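Local coordinates for cysteine desulfurase (Fervidobacterium islandicum, PDB 6A6E), which catalyses removal of sulfur from cysteine with the help of pyridoxal phosphate, serving as the SufS desulfurase of a sulfur formation system, at the interface of chains A and B. Numbering follows the deposited sequence. Chains: chain A/B, Cysteine desulfurase.

Contacts 1 and 2 lie about 22 Å apart, measured between the centres of their C-alpha atoms, on the two-fold interface of the SufS dimer. They share no residue. Chain B gives helix 47-59, B:His289 and the start of helix 290-306 to contact 1, and the loop entering helix 70-90 to contact 2. Chain A brings its own helix 47-59, A:His289 and the loop just after A:Lys236 to contact 1; its part of contact 2 includes helix 355-366 and strand 368-369, shortly before A:Cys376. Each contact has a twin, so pairing the subunits probably steadies both catalytic regions at once.

Contact 1: the interface of chains A and B. Residues chain A 50, 53, 240-241, 289; chain B 57, 289, 291-292.
B:Tyr57 on helix 47-59 lies with its ring against A:Ile50 on the equivalent helix of the partner and its hydroxyl at the loop A:Pro240-A:Thr241. In this class-V aminotransferase fold, that loop closely follows A:Lys236, the family's cofactor-binding lysine, so the contact illustrates how a dimer seam can brace an active-site segment. From CB, with chi1 at -99°, away from the common value near -60°, the tyrosine ring lies between A:Ile50 and B:Thr291. CG and CD2 receive the delta-methyl of A:Ile50, whose CD1 stands over one face, towards the rim, 3.9 Å from B:Tyr57 CD2. The hydroxyl OG1 of B:Thr291 covers the opposite face, again off centre, leaving the ring sandwiched between a methyl and a polar group. Farther out, CE2 points towards the methyl CE of A:Met53, a loose approach, CE1 runs beside the backbone N of A:Thr241, and CZ comes to 4.1 Å from A:Pro240 CA. At the tip, the phenol oxygen OH accepts a hydrogen bond from A:Thr241 N at 3.2 Å, with 149° at the hydrogen; the donor lies in the ring plane, at its edge. A phenylalanine here would keep the ring between its two neighbours but would probably leave the amide of A:Thr241 without its acceptor and the loop less firmly tied to the other subunit. The threonine is held a second time through its side chain: B:Thr291 N, at the start of helix 290-306, donates to A:Thr241 OG1 at 3.2 Å. Beside it the two His289 rings meet near the two-fold axis, CE1 of A:His289 standing 3.4 Å from CE1 of B:His289. The side chains cross at roughly a right angle, with A:His289 CD2 over the rim of one face of the B:His289 ring and the backbone N of B:Gly292 over the other.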
loop_
_atom_site.group_PDB
_atom_site.type_symbol
_atom_site.label_atom_id
_atom_site.label_comp_id
_atom_site.label_asym_id
_atom_site.label_seq_id
_atom_site.Cartn_x
_atom_site.Cartn_y
_atom_site.Cartn_z
ATOM N N ILE A 50 5.376 -15.609 8.068
ATOM C CA ILE A 50 5.031 -14.487 8.904
ATOM C C ILE A 50 6.081 -14.249 9.999
ATOM O O ILE A 50 6.350 -13.084 10.361
ATOM C CB ILE A 50 3.602 -14.671 9.518
ATOM C CG1 ILE A 50 2.547 -14.741 8.388
ATOM C CG2 ILE A 50 3.279 -13.575 10.490
ATOM C CD1 ILE A 50 2.417 -13.509 7.524
ATOM N N MET A 53 8.892 -12.236 8.487
ATOM C CA MET A 53 8.515 -10.808 8.474
ATOM C C MET A 53 8.619 -10.129 9.801
ATOM O O MET A 53 9.079 -8.961 9.895
ATOM C CB MET A 53 7.084 -10.644 8.002
ATOM C CG MET A 53 6.881 -11.085 6.557
ATOM S SD MET A 53 5.118 -11.065 6.055
ATOM C CE MET A 53 4.735 -9.397 6.459
ATOM N N PRO A 240 1.579 -11.126 2.333
ATOM C CA PRO A 240 1.117 -9.984 3.109
ATOM C C PRO A 240 0.033 -9.207 2.398
ATOM O O PRO A 240 -0.092 -9.279 1.185
ATOM C CB PRO A 240 2.379 -9.121 3.289
ATOM C CG PRO A 240 3.565 -9.893 2.761
ATOM C CD PRO A 240 2.987 -10.960 1.855
ATOM N N THR A 241 -0.745 -8.451 3.162
ATOM C CA THR A 241 -1.606 -7.472 2.556
ATOM C C THR A 241 -0.801 -6.233 2.226
ATOM O O THR A 241 0.313 -6.046 2.695
ATOM C CB THR A 241 -2.838 -7.102 3.448
ATOM O OG1 THR A 241 -2.420 -6.772 4.775
ATOM C CG2 THR A 241 -3.804 -8.298 3.588
ATOM N N HIS A 289 5.816 -0.501 0.670
ATOM C CA HIS A 289 5.537 -1.493 1.709
ATOM C C HIS A 289 6.731 -2.411 1.847
ATOM O O HIS A 289 6.727 -3.558 1.389
ATOM C CB HIS A 289 4.227 -2.244 1.441
ATOM C CG HIS A 289 3.810 -3.185 2.528
ATOM N ND1 HIS A 289 4.450 -3.244 3.745
ATOM C CD2 HIS A 289 2.764 -4.053 2.601
ATOM C CE1 HIS A 289 3.794 -4.094 4.525
ATOM N NE2 HIS A 289 2.811 -4.634 3.832
ATOM N N TYR B 57 -2.936 -12.032 11.430
ATOM C CA TYR B 57 -2.655 -12.660 10.138
ATOM C C TYR B 57 -2.932 -14.170 10.185
ATOM O O TYR B 57 -3.318 -14.734 9.207
ATOM C CB TYR B 57 -1.165 -12.526 9.765
ATOM C CG TYR B 57 -0.774 -11.410 8.793
ATOM C CD1 TYR B 57 -1.451 -11.210 7.592
ATOM C CD2 TYR B 57 0.302 -10.580 9.079
ATOM C CE1 TYR B 57 -1.060 -10.194 6.706
ATOM C CE2 TYR B 57 0.745 -9.594 8.165
ATOM C CZ TYR B 57 0.022 -9.421 6.976
ATOM O OH TYR B 57 0.395 -8.459 6.111
ATOM N N HIS B 289 -4.552 -2.317 2.871
ATOM C CA HIS B 289 -3.542 -2.995 3.625
ATOM C C HIS B 289 -4.201 -3.402 4.943
ATOM O O HIS B 289 -4.052 -2.685 5.933
ATOM C CB HIS B 289 -2.299 -2.132 3.880
ATOM C CG HIS B 289 -1.212 -2.896 4.574
ATOM N ND1 HIS B 289 -0.007 -2.335 4.987
ATOM C CD2 HIS B 289 -1.190 -4.173 4.981
ATOM C CE1 HIS B 289 0.706 -3.242 5.633
ATOM N NE2 HIS B 289 0.024 -4.376 5.608
ATOM N N THR B 291 -4.076 -5.754 7.313
ATOM C CA THR B 291 -3.292 -5.986 8.496
ATOM C C THR B 291 -2.481 -4.758 8.922
ATOM O O THR B 291 -2.279 -4.474 10.149
ATOM C CB THR B 291 -2.392 -7.206 8.311
ATOM O OG1 THR B 291 -3.194 -8.340 7.979
ATOM C CG2 THR B 291 -1.648 -7.517 9.614
ATOM N N GLY B 292 -2.112 -3.950 7.938
ATOM C CA GLY B 292 -1.479 -2.693 8.237
ATOM C C GLY B 292 -2.330 -1.703 9.005
ATOM O O GLY B 292 -1.872 -1.017 9.912
#

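Contact 2: the interface of chains A and B. Residues chain A 29, 359, 363, 369-370; chain B 68-70.
A:Asp363 and B:Thr70 join by hydrogen bonds, and the carboxylate caps the first turn of helix 70-90 from across the dimer interface. Its oxygen OD1 is gripped twice. The hydroxyl OG1 of B:Thr70 donates to A:Asp363 OD1 at 2.8 Å, and OD1 accepts through its syn lone pair, on the side of OD2. The backbone N of B:Thr70 reaches A:Asp363 OD1 at 3.0 Å, with 152° at the hydrogen, but arrives from above the carboxylate plane, 56° out of it. A weak bond from B:Thr70 OG1 to A:Asp363 OD2 adds little. Both donors can serve one oxygen because the threonine hydroxyl sits beside its own backbone N (chi1 -67°). A helix N-terminus carries partial positive charge, which would probably favour the charged form of this aspartate. This is a helix cap supplied in trans, a role more often filled from within one chain.

Packing flanks the cap. The methyl CB of A:Ala369 stands over the centre of the B:His69 imidazole, 3.6 Å from the ring centroid, in a CH-pi contact. On the other flank, A:Ile29 and B:Thr70 meet tip to tip, with CD1 of A:Ile29 4.0 Å from CG2 of B:Thr70.

A polar edge contact, short of a hydrogen bond, puts the carbonyl oxygen of A:Thr370 in the plane of the imidazole, 3.2 Å from B:His69 CD2.

Support within chain A comes from a hydrogen bond between A:Ser359 OG and A:Thr370 OG1 at 2.8 Å, which ties helix 355-366 to the residue that follows strand 368-369. The A side includes this helix, strand 368-369 with the residue after it, and A:Ile29 of strand 28-29; A:Cys376, the persulfide-carrying cysteine, follows shortly in sequence, while the B side is the loop that enters the long helix 70-90.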
loop_
_atom_site.group_PDB
_atom_site.type_symbol
_atom_site.label_atom_id
_atom_site.label_comp_id
_atom_site.label_asym_id
_atom_site.label_seq_id
_atom_site.Cartn_x
_atom_site.Cartn_y
_atom_site.Cartn_z
ATOM N N ILE A 29 -15.436 -23.739 14.153
ATOM C CA ILE A 29 -16.677 -22.935 14.111
ATOM C C ILE A 29 -17.800 -23.845 14.602
ATOM O O ILE A 29 -18.132 -24.850 13.948
ATOM C CB ILE A 29 -17.043 -22.489 12.669
ATOM C CG1 ILE A 29 -15.834 -22.001 11.834
ATOM C CG2 ILE A 29 -18.161 -21.468 12.685
ATOM C CD1 ILE A 29 -14.952 -21.006 12.518
ATOM N N SER A 359 -24.279 -19.571 1.986
ATOM C CA SER A 359 -23.042 -19.267 2.653
ATOM C C SER A 359 -23.249 -19.205 4.189
ATOM O O SER A 359 -22.359 -19.601 4.962
ATOM C CB SER A 359 -22.457 -17.947 2.112
ATOM O OG SER A 359 -21.963 -18.126 0.806
ATOM N N ASP A 363 -21.291 -21.890 6.679
ATOM C CA ASP A 363 -20.412 -21.376 7.730
ATOM C C ASP A 363 -20.846 -21.744 9.194
ATOM O O ASP A 363 -20.051 -22.240 9.998
ATOM C CB ASP A 363 -20.284 -19.825 7.607
ATOM C CG ASP A 363 -19.585 -19.190 8.814
ATOM O OD1 ASP A 363 -18.391 -19.435 9.106
ATOM O OD2 ASP A 363 -20.244 -18.415 9.508
ATOM N N ALA A 369 -16.228 -21.863 4.825
ATOM C CA ALA A 369 -16.147 -20.469 4.365
ATOM C C ALA A 369 -16.292 -20.391 2.878
ATOM O O ALA A 369 -15.481 -20.930 2.182
ATOM C CB ALA A 369 -14.806 -19.853 4.811
ATOM N N THR A 370 -17.356 -19.750 2.403
ATOM C CA THR A 370 -17.599 -19.474 1.000
ATOM C C THR A 370 -18.074 -18.050 0.885
ATOM O O THR A 370 -18.242 -17.355 1.895
ATOM C CB THR A 370 -18.737 -20.348 0.402
ATOM O OG1 THR A 370 -19.968 -20.060 1.066
ATOM C CG2 THR A 370 -18.397 -21.830 0.557
ATOM N N VAL B 68 -19.867 -12.760 5.129
ATOM C CA VAL B 68 -20.193 -14.010 4.413
ATOM C C VAL B 68 -19.706 -15.263 5.172
ATOM O O VAL B 68 -20.171 -16.367 4.916
ATOM C CB VAL B 68 -19.578 -14.027 2.992
ATOM C CG1 VAL B 68 -20.364 -13.128 2.036
ATOM C CG2 VAL B 68 -18.077 -13.617 3.022
ATOM N N HIS B 69 -18.757 -15.113 6.087
ATOM C CA HIS B 69 -18.331 -16.221 6.927
ATOM C C HIS B 69 -17.639 -15.684 8.131
ATOM O O HIS B 69 -17.434 -14.450 8.266
ATOM C CB HIS B 69 -17.521 -17.247 6.108
ATOM C CG HIS B 69 -16.326 -16.687 5.393
ATOM N ND1 HIS B 69 -15.157 -16.393 6.051
ATOM C CD2 HIS B 69 -16.095 -16.451 4.079
ATOM C CE1 HIS B 69 -14.266 -15.966 5.168
ATOM N NE2 HIS B 69 -14.822 -15.955 3.968
ATOM N N THR B 70 -17.324 -16.579 9.054
ATOM C CA THR B 70 -16.828 -16.199 10.331
ATOM C C THR B 70 -15.505 -15.357 10.299
ATOM O O THR B 70 -15.449 -14.302 10.910
ATOM C CB THR B 70 -16.655 -17.483 11.230
ATOM O OG1 THR B 70 -17.953 -18.046 11.510
ATOM C CG2 THR B 70 -15.986 -17.124 12.573
#